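Local atomic coordinates of neutral ceramidase (Pseudomonas aeruginosa, PDB entry 2ZWS), a protein that cleaves the N-acyl linkage of ceramides to give sphingosine and a free fatty acid, and also runs the reaction in reverse to synthesise ceramide. Residues 66-71 with 299-304; 70-75 with 496-501. One frame throughout, in Å; residues are numbered along the deposited sequence. Where two conformers were deposited one is given.

Overall arrangement
Both contacts start from helix 68-81 and show how one helix can join a probable substrate-binding region to the surface. Interaction 1 is buried and sets the first turn of the helix against strand 295-303; interaction 2, its centre about 7 Å away, sets the next turn against a surface loop. F301 ties them together: its CZ lies 3.7 Å from L72 CD2 and 4.0 Å from A498 CB, while F301 O probably accepts a hydrogen bond from A496 N at 3.0 Å. Q68, inferred to bind substrate, is common ground too, its OE1 meeting A498 CB at 4.0 Å. The side chain of F299 lies about 9 Å from a bound palmitic acid.

Interaction 1 of 2, residues 66-71 with 299-304; sequences IFQAVH and FRFVDF. With FMT (formic acid), chain D.
At the start of helix 68-81, H71 meets F299 and F301 of strand 295-303, and Q68, one turn before it, meets F301, in a buried contact built around an aromatic cluster of H71, F299 and F301. The strand pairs antiparallel with strand 392-400.

Q68 shows how a single side chain can link different environments. Its CB lies 3.6 Å from O1 of a formic acid molecule, probably from the crystallisation liquor. CG stands anti to the backbone N (chi1 -177°), and from there the extended chain carries the amide away from the helix towards the strand. At the tip, OE1 meets A498 CB of the neighbouring contact, while NE2 approaches F301 CE1 to 3.5 Å, with the amide and ring planes almost perpendicular at 87°. The same nitrogen is hydrogen-bonded to V392 O on strand 392-400, so its polar need is met although it is buried against a phenyl ring.

The histidine comes from the opposite direction to both phenylalanines and touches them by its rim. H71 CE1 is 3.6 Å from F301 CZ, which lies in the imidazole plane, and 3.8 Å from F299 CZ; neither phenyl ring covers the face of the imidazole. Within the strand, F299 CZ stands over the centre of the F301 ring, 3.6 Å above its plane.

F67 occupies the N-cap position, and its carbonyl O accepts from H71 N. At this helix start Q68 N donates to O1 of the formic acid at 2.8 Å. S106 OG and Y445 N also hydrogen-bond the formic acid, and Q68, S106 and Y445 are all inferred to bind substrate, so it probably lies in the substrate-binding region. On the F67 side, O2 of the formic acid comes within 3.4 Å of F67 CD2.

Interaction 2 of 2, residues 70-75 with 496-501; sequences VHLKVL and AIAPDL
L72 packs on A498 in a small helix-to-loop contact, in which L72 of helix 68-81 touches the irregular chain that follows helix 471-488. The two segments lie 421 residues apart in sequence, and the contact joins the helix to this loop near the surface.

In the apolar part, both methyls of L72 rest on the one methyl of A498. CG of L72 stands anti to the carbonyl carbon, beside the backbone N (chi1 -66°), and both branches reach the loop: CD2 lies 4.0 Å from A498 CB, and CD1 is 4.1 Å from the same atom. F301 of strand 295-303 touches both residues.

The two segments share no hydrogen bond. The helix continues its regular internal pattern, with V74 N donating to V70 O at 2.8 Å and L75 N to H71 O. The loop bonds to its own continuation, D500 OD1 pairing with S502 OG and L501 O accepting from Q505 NE2, and at A496 its backbone probably bonds to F301.

Between backbone and side chain the approach is simple van der Waals contact: P499 turns its CB away from the helix, yet its carbonyl O sits 4.1 Å from L72 CD1.

Interaction 1 of 2, residues 66-71 with 299-304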
ATOM      1  N   ILE A  66      -1.805  -3.387  -5.091  1.00 14.37           N
ATOM      2  CA  ILE A  66      -3.210  -3.337  -5.517  0.50 14.91           C
ATOM      3  C   ILE A  66      -3.418  -4.351  -6.619  1.00 14.95           C
ATOM      4  O   ILE A  66      -3.004  -4.237  -7.761  1.00 18.50           O
ATOM      5  CB  ILE A  66      -3.765  -1.945  -5.875  0.50 15.64           C
ATOM      6  CG1 ILE A  66      -2.918  -1.343  -6.968  0.50 13.98           C
ATOM      7  CG2 ILE A  66      -3.839  -1.041  -4.627  0.50 16.41           C
ATOM      8  CD1 ILE A  66      -1.828  -0.615  -6.428  0.50 18.02           C
ATOM      9  N   PHE A  67      -4.073  -5.405  -6.203  1.00 13.23           N
ATOM     10  CA  PHE A  67      -4.234  -6.544  -7.085  1.00 12.18           C
ATOM     11  C   PHE A  67      -5.277  -6.285  -8.162  1.00 12.03           C
ATOM     12  O   PHE A  67      -6.204  -5.486  -7.963  1.00 11.82           O
ATOM     13  CB  PHE A  67      -4.642  -7.763  -6.272  1.00 12.10           C
ATOM     14  CG  PHE A  67      -3.559  -8.283  -5.339  1.00 12.13           C
ATOM     15  CD1 PHE A  67      -3.785  -8.265  -3.959  1.00 12.28           C
ATOM     16  CD2 PHE A  67      -2.331  -8.754  -5.832  1.00 12.99           C
ATOM     17  CE1 PHE A  67      -2.860  -8.748  -3.072  1.00 13.32           C
ATOM     18  CE2 PHE A  67      -1.352  -9.263  -4.932  1.00 12.91           C
ATOM     19  CZ  PHE A  67      -1.640  -9.261  -3.541  1.00 10.89           C
ATOM     20  N   GLN A  68      -5.148  -6.984  -9.287  1.00 12.02           N
ATOM     21  CA  GLN A  68      -6.105  -6.864 -10.368  1.00 12.33           C
ATOM     22  C   GLN A  68      -7.562  -7.023  -9.900  1.00 12.21           C
ATOM     23  O   GLN A  68      -8.443  -6.276 -10.343  1.00 12.54           O
ATOM     24  CB  GLN A  68      -5.771  -7.845 -11.481  1.00 13.38           C
ATOM     25  CG  GLN A  68      -6.670  -7.728 -12.659  1.00 13.95           C
ATOM     26  CD  GLN A  68      -5.944  -8.145 -13.919  1.00 14.65           C
ATOM     27  OE1 GLN A  68      -5.935  -9.339 -14.297  1.00 15.23           O
ATOM     28  NE2 GLN A  68      -5.258  -7.188 -14.542  1.00 14.85           N
ATOM     29  N   ALA A  69      -7.815  -7.967  -9.001  1.00 12.37           N
ATOM     30  CA  ALA A  69      -9.192  -8.163  -8.510  1.00 11.68           C
ATOM     31  C   ALA A  69      -9.828  -6.904  -7.865  1.00 11.97           C
ATOM     32  O   ALA A  69     -11.029  -6.615  -8.034  1.00 12.57           O
ATOM     33  CB  ALA A  69      -9.212  -9.339  -7.531  1.00 13.16           C
ATOM     34  N   VAL A  70      -9.014  -6.176  -7.099  1.00 10.20           N
ATOM     35  CA  VAL A  70      -9.417  -4.923  -6.481  1.00 10.63           C
ATOM     36  C   VAL A  70      -9.660  -3.892  -7.576  1.00 11.00           C
ATOM     37  O   VAL A  70     -10.693  -3.230  -7.566  1.00 11.68           O
ATOM     38  CB  VAL A  70      -8.332  -4.470  -5.471  1.00  9.83           C
ATOM     39  CG1 VAL A  70      -8.630  -3.053  -4.941  1.00 11.79           C
ATOM     40  CG2 VAL A  70      -8.233  -5.494  -4.315  1.00 11.76           C
ATOM     41  N   HIS A  71      -8.700  -3.715  -8.488  1.00 10.24           N
ATOM     42  CA  HIS A  71      -8.854  -2.747  -9.580  1.00 10.38           C
ATOM     43  C   HIS A  71     -10.153  -2.973 -10.354  1.00 11.09           C
ATOM     44  O   HIS A  71     -10.947  -2.039 -10.550  1.00 11.52           O
ATOM     45  CB  HIS A  71      -7.625  -2.879 -10.484  1.00 11.38           C
ATOM     46  CG  HIS A  71      -7.648  -1.994 -11.682  1.00 10.78           C
ATOM     47  ND1 HIS A  71      -7.701  -2.502 -12.962  1.00 13.14           N
ATOM     48  CD2 HIS A  71      -7.564  -0.643 -11.811  1.00 12.20           C
ATOM     49  CE1 HIS A  71      -7.677  -1.504 -13.829  1.00 13.87           C
ATOM     50  NE2 HIS A  71      -7.590  -0.369 -13.157  1.00 12.67           N
ATOM     51  N   PHE A 299      -4.831   4.301 -21.134  1.00 12.08           N
ATOM     52  CA  PHE A 299      -4.874   3.064 -20.377  1.00 12.21           C
ATOM     53  C   PHE A 299      -5.071   1.915 -21.348  1.00 12.50           C
ATOM     54  O   PHE A 299      -5.856   2.031 -22.300  1.00 12.49           O
ATOM     55  CB  PHE A 299      -6.060   3.061 -19.403  1.00 12.06           C
ATOM     56  CG  PHE A 299      -6.266   1.744 -18.708  1.00 12.94           C
ATOM     57  CD1 PHE A 299      -5.721   1.529 -17.449  1.00 11.94           C
ATOM     58  CD2 PHE A 299      -6.993   0.712 -19.314  1.00 14.13           C
ATOM     59  CE1 PHE A 299      -5.857   0.310 -16.814  1.00 13.65           C
ATOM     60  CE2 PHE A 299      -7.155  -0.496 -18.666  1.00 13.47           C
ATOM     61  CZ  PHE A 299      -6.593  -0.703 -17.429  1.00 13.23           C
ATOM     62  N   ARG A 300      -4.397   0.803 -21.068  1.00 13.65           N
ATOM     63  CA  ARG A 300      -4.545  -0.409 -21.851  1.00 15.00           C
ATOM     64  C   ARG A 300      -4.331  -1.631 -20.975  1.00 14.00           C
ATOM     65  O   ARG A 300      -3.325  -1.695 -20.279  1.00 13.70           O
ATOM     66  CB  ARG A 300      -3.443  -0.419 -22.933  1.00 17.25           C
ATOM     67  CG  ARG A 300      -3.998  -0.664 -24.253  1.00 23.16           C
ATOM     68  CD  ARG A 300      -3.189  -1.650 -25.030  1.00 25.36           C
ATOM     69  NE  ARG A 300      -1.790  -1.322 -25.262  1.00 25.62           N
ATOM     70  CZ  ARG A 300      -0.972  -2.152 -25.907  1.00 24.92           C
ATOM     71  NH1 ARG A 300      -1.452  -3.301 -26.351  1.00 24.95           N
ATOM     72  NH2 ARG A 300       0.308  -1.837 -26.128  1.00 22.94           N
ATOM     73  N   PHE A 301      -5.250  -2.604 -21.025  1.00 13.95           N
ATOM     74  CA  PHE A 301      -4.900  -3.967 -20.615  1.00 13.56           C
ATOM     75  C   PHE A 301      -4.109  -4.648 -21.730  1.00 14.23           C
ATOM     76  O   PHE A 301      -4.554  -4.684 -22.883  1.00 14.84           O
ATOM     77  CB  PHE A 301      -6.126  -4.805 -20.280  1.00 14.33           C
ATOM     78  CG  PHE A 301      -6.719  -4.523 -18.918  1.00 12.73           C
ATOM     79  CD1 PHE A 301      -5.975  -4.746 -17.754  1.00 15.09           C
ATOM     80  CD2 PHE A 301      -8.045  -4.103 -18.787  1.00 12.45           C
ATOM     81  CE1 PHE A 301      -6.527  -4.539 -16.491  1.00 14.07           C
ATOM     82  CE2 PHE A 301      -8.618  -3.856 -17.506  1.00 14.46           C
ATOM     83  CZ  PHE A 301      -7.857  -4.059 -16.371  1.00 14.14           C
ATOM     84  N   VAL A 302      -2.953  -5.189 -21.372  1.00 14.23           N
ATOM     85  CA  VAL A 302      -2.047  -5.842 -22.346  1.00 13.94           C
ATOM     86  C   VAL A 302      -1.919  -7.326 -22.048  1.00 14.66           C
ATOM     87  O   VAL A 302      -1.589  -7.707 -20.929  1.00 14.66           O
ATOM     88  CB  VAL A 302      -0.637  -5.201 -22.317  1.00 14.15           C
ATOM     89  CG1 VAL A 302       0.249  -5.793 -23.397  1.00 15.46           C
ATOM     90  CG2 VAL A 302      -0.747  -3.692 -22.502  1.00 16.62           C
ATOM     91  N   ASP A 303      -2.184  -8.160 -23.050  1.00 15.45           N
ATOM     92  CA  ASP A 303      -1.934  -9.583 -22.890  1.00 16.32           C
ATOM     93  C   ASP A 303      -0.417  -9.870 -23.026  1.00 16.10           C
ATOM     94  O   ASP A 303       0.197  -9.655 -24.102  1.00 17.25           O
ATOM     95  CB  ASP A 303      -2.741 -10.381 -23.910  1.00 17.04           C
ATOM     96  CG  ASP A 303      -2.670 -11.895 -23.669  1.00 19.62           C
ATOM     97  OD1 ASP A 303      -1.914 -12.358 -22.779  1.00 19.87           O
ATOM     98  OD2 ASP A 303      -3.427 -12.623 -24.362  1.00 25.09           O
ATOM     99  N   PHE A 304       0.182 -10.295 -21.912  1.00 16.56           N
ATOM    100  CA  PHE A 304       1.639 -10.527 -21.852  1.00 16.75           C
ATOM    101  C   PHE A 304       2.049 -11.846 -22.519  1.00 18.48           C
ATOM    102  O   PHE A 304       3.231 -12.044 -22.839  1.00 18.28           O
ATOM    103  CB  PHE A 304       2.130 -10.447 -20.380  1.00 17.17           C
ATOM    104  CG  PHE A 304       2.630  -9.086 -19.988  1.00 16.56           C
ATOM    105  CD1 PHE A 304       1.927  -7.933 -20.351  1.00 17.55           C
ATOM    106  CD2 PHE A 304       3.806  -8.952 -19.260  1.00 16.19           C
ATOM    107  CE1 PHE A 304       2.409  -6.660 -20.008  1.00 17.03           C
ATOM    108  CE2 PHE A 304       4.292  -7.689 -18.926  1.00 19.16           C
ATOM    109  CZ  PHE A 304       3.603  -6.549 -19.310  1.00 18.22           C
TER
HETATM  110  C   FMT D 649      -2.664  -9.516  -9.181  1.00 14.68           C
HETATM  111  O1  FMT D 649      -2.758  -8.339  -9.611  1.00 13.16           O
HETATM  112  O2  FMT D 649      -3.608 -10.144  -8.651  1.00 13.97           O

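Interaction 2 of 2, residues 70-75 with 496-501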
ATOM      1  N   VAL A  70      -9.014  -6.176  -7.099  1.00 10.20           N
ATOM      2  CA  VAL A  70      -9.417  -4.923  -6.481  1.00 10.63           C
ATOM      3  C   VAL A  70      -9.660  -3.892  -7.576  1.00 11.00           C
ATOM      4  O   VAL A  70     -10.693  -3.230  -7.566  1.00 11.68           O
ATOM      5  CB  VAL A  70      -8.332  -4.470  -5.471  1.00  9.83           C
ATOM      6  CG1 VAL A  70      -8.630  -3.053  -4.941  1.00 11.79           C
ATOM      7  CG2 VAL A  70      -8.233  -5.494  -4.315  1.00 11.76           C
ATOM      8  N   HIS A  71      -8.700  -3.715  -8.488  1.00 10.24           N
ATOM      9  CA  HIS A  71      -8.854  -2.747  -9.580  1.00 10.38           C
ATOM     10  C   HIS A  71     -10.153  -2.973 -10.354  1.00 11.09           C
ATOM     11  O   HIS A  71     -10.947  -2.039 -10.550  1.00 11.52           O
ATOM     12  CB  HIS A  71      -7.625  -2.879 -10.484  1.00 11.38           C
ATOM     13  CG  HIS A  71      -7.648  -1.994 -11.682  1.00 10.78           C
ATOM     14  ND1 HIS A  71      -7.701  -2.502 -12.962  1.00 13.14           N
ATOM     15  CD2 HIS A  71      -7.564  -0.643 -11.811  1.00 12.20           C
ATOM     16  CE1 HIS A  71      -7.677  -1.504 -13.829  1.00 13.87           C
ATOM     17  NE2 HIS A  71      -7.590  -0.369 -13.157  1.00 12.67           N
ATOM     18  N   LEU A  72     -10.419  -4.214 -10.722  1.00 11.65           N
ATOM     19  CA  LEU A  72     -11.606  -4.527 -11.532  1.00 12.22           C
ATOM     20  C   LEU A  72     -12.901  -4.218 -10.785  1.00 12.09           C
ATOM     21  O   LEU A  72     -13.829  -3.695 -11.373  1.00 12.83           O
ATOM     22  CB  LEU A  72     -11.569  -6.004 -11.984  1.00 12.72           C
ATOM     23  CG  LEU A  72     -10.432  -6.346 -12.956  1.00 13.86           C
ATOM     24  CD1 LEU A  72     -10.360  -7.874 -13.214  1.00 16.68           C
ATOM     25  CD2 LEU A  72     -10.549  -5.576 -14.279  1.00 18.01           C
ATOM     26  N   LYS A  73     -12.949  -4.553  -9.499  1.00 11.61           N
ATOM     27  CA  LYS A  73     -14.170  -4.372  -8.722  0.50 11.26           C
ATOM     28  C   LYS A  73     -14.367  -2.904  -8.406  1.00 12.08           C
ATOM     29  O   LYS A  73     -15.491  -2.416  -8.452  1.00 12.64           O
ATOM     30  CB  LYS A  73     -14.157  -5.224  -7.448  0.50 11.42           C
ATOM     31  CG  LYS A  73     -15.464  -5.157  -6.637  0.50 10.56           C
ATOM     32  CD  LYS A  73     -16.669  -5.771  -7.394  0.50 10.48           C
ATOM     33  CE  LYS A  73     -17.757  -6.185  -6.427  0.50 15.28           C
ATOM     34  NZ  LYS A  73     -17.192  -7.072  -5.357  0.50 17.78           N
ATOM     35  N   VAL A  74     -13.279  -2.201  -8.087  1.00 11.07           N
ATOM     36  CA  VAL A  74     -13.403  -0.762  -7.856  1.00 10.67           C
ATOM     37  C   VAL A  74     -13.958  -0.076  -9.118  1.00 11.23           C
ATOM     38  O   VAL A  74     -14.866   0.763  -9.041  1.00 11.88           O
ATOM     39  CB  VAL A  74     -12.057  -0.134  -7.407  1.00  9.59           C
ATOM     40  CG1 VAL A  74     -12.073   1.403  -7.543  1.00 12.14           C
ATOM     41  CG2 VAL A  74     -11.715  -0.544  -5.958  1.00  9.51           C
ATOM     42  N   LEU A  75     -13.440  -0.409 -10.290  1.00 12.43           N
ATOM     43  CA  LEU A  75     -13.932   0.214 -11.514  0.50 12.91           C
ATOM     44  C   LEU A  75     -15.402  -0.080 -11.760  1.00 13.54           C
ATOM     45  O   LEU A  75     -16.156   0.809 -12.161  1.00 14.05           O
ATOM     46  CB  LEU A  75     -13.102  -0.213 -12.720  0.50 13.35           C
ATOM     47  CG  LEU A  75     -11.745   0.460 -12.782  0.50 13.03           C
ATOM     48  CD1 LEU A  75     -10.883  -0.255 -13.807  0.50 15.26           C
ATOM     49  CD2 LEU A  75     -11.896   1.947 -13.116  0.50 13.22           C
ATOM     50  N   ALA A 496      -7.076  -5.796 -24.097  1.00 22.43           N
ATOM     51  CA  ALA A 496      -7.467  -7.177 -23.919  1.00 22.32           C
ATOM     52  C   ALA A 496      -8.180  -7.246 -22.585  1.00 22.93           C
ATOM     53  O   ALA A 496      -8.524  -6.223 -22.017  1.00 22.57           O
ATOM     54  CB  ALA A 496      -6.178  -7.995 -23.790  1.00 22.20           C
ATOM     55  N   ILE A 497      -8.606  -8.418 -22.151  1.00 23.95           N
ATOM     56  CA  ILE A 497      -9.920  -8.623 -21.597  1.00 22.01           C
ATOM     57  C   ILE A 497      -9.257  -9.199 -20.334  1.00 20.35           C
ATOM     58  O   ILE A 497      -8.543 -10.200 -20.429  1.00 19.70           O
ATOM     59  CB  ILE A 497     -10.803  -9.716 -22.195  1.00 23.33           C
ATOM     60  CG1 ILE A 497     -11.505  -9.202 -23.452  1.00 25.41           C
ATOM     61  CG2 ILE A 497     -11.859 -10.105 -21.147  1.00 24.43           C
ATOM     62  CD1 ILE A 497     -12.296  -7.924 -23.233  1.00 28.14           C
ATOM     63  N   ALA A 498      -9.393  -8.544 -19.176  1.00 18.78           N
ATOM     64  CA  ALA A 498      -8.756  -9.045 -17.962  1.00 18.78           C
ATOM     65  C   ALA A 498      -9.580 -10.225 -17.447  1.00 18.53           C
ATOM     66  O   ALA A 498     -10.788 -10.097 -17.265  1.00 19.53           O
ATOM     67  CB  ALA A 498      -8.671  -7.965 -16.913  1.00 18.20           C
ATOM     68  N   PRO A 499      -8.944 -11.388 -17.237  1.00 18.05           N
ATOM     69  CA  PRO A 499      -9.715 -12.560 -16.791  1.00 18.32           C
ATOM     70  C   PRO A 499     -10.428 -12.318 -15.460  1.00 18.43           C
ATOM     71  O   PRO A 499      -9.853 -11.742 -14.546  1.00 18.01           O
ATOM     72  CB  PRO A 499      -8.650 -13.653 -16.649  1.00 19.17           C
ATOM     73  CG  PRO A 499      -7.537 -13.230 -17.534  1.00 18.97           C
ATOM     74  CD  PRO A 499      -7.520 -11.709 -17.438  1.00 17.47           C
ATOM     75  N   ASP A 500     -11.683 -12.738 -15.363  1.00 19.51           N
ATOM     76  CA  ASP A 500     -12.442 -12.635 -14.122  1.00 19.98           C
ATOM     77  C   ASP A 500     -12.375 -13.983 -13.410  1.00 20.19           C
ATOM     78  O   ASP A 500     -12.923 -14.999 -13.879  1.00 20.92           O
ATOM     79  CB  ASP A 500     -13.887 -12.214 -14.427  1.00 20.77           C
ATOM     80  CG  ASP A 500     -14.744 -11.993 -13.178  1.00 21.90           C
ATOM     81  OD1 ASP A 500     -14.294 -12.254 -12.043  1.00 23.19           O
ATOM     82  OD2 ASP A 500     -15.906 -11.555 -13.345  1.00 24.23           O
ATOM     83  N   LEU A 501     -11.670 -13.998 -12.290  1.00 19.37           N
ATOM     84  CA  LEU A 501     -11.442 -15.235 -11.539  1.00 19.40           C
ATOM     85  C   LEU A 501     -12.300 -15.261 -10.279  1.00 18.60           C
ATOM     86  O   LEU A 501     -12.124 -16.103  -9.391  1.00 18.13           O
ATOM     87  CB  LEU A 501      -9.967 -15.392 -11.197  1.00 19.06           C
ATOM     88  CG  LEU A 501      -8.959 -15.575 -12.345  1.00 21.50           C
ATOM     89  CD1 LEU A 501      -7.651 -16.223 -11.806  1.00 22.45           C
ATOM     90  CD2 LEU A 501      -9.490 -16.329 -13.536  1.00 23.61           C
TER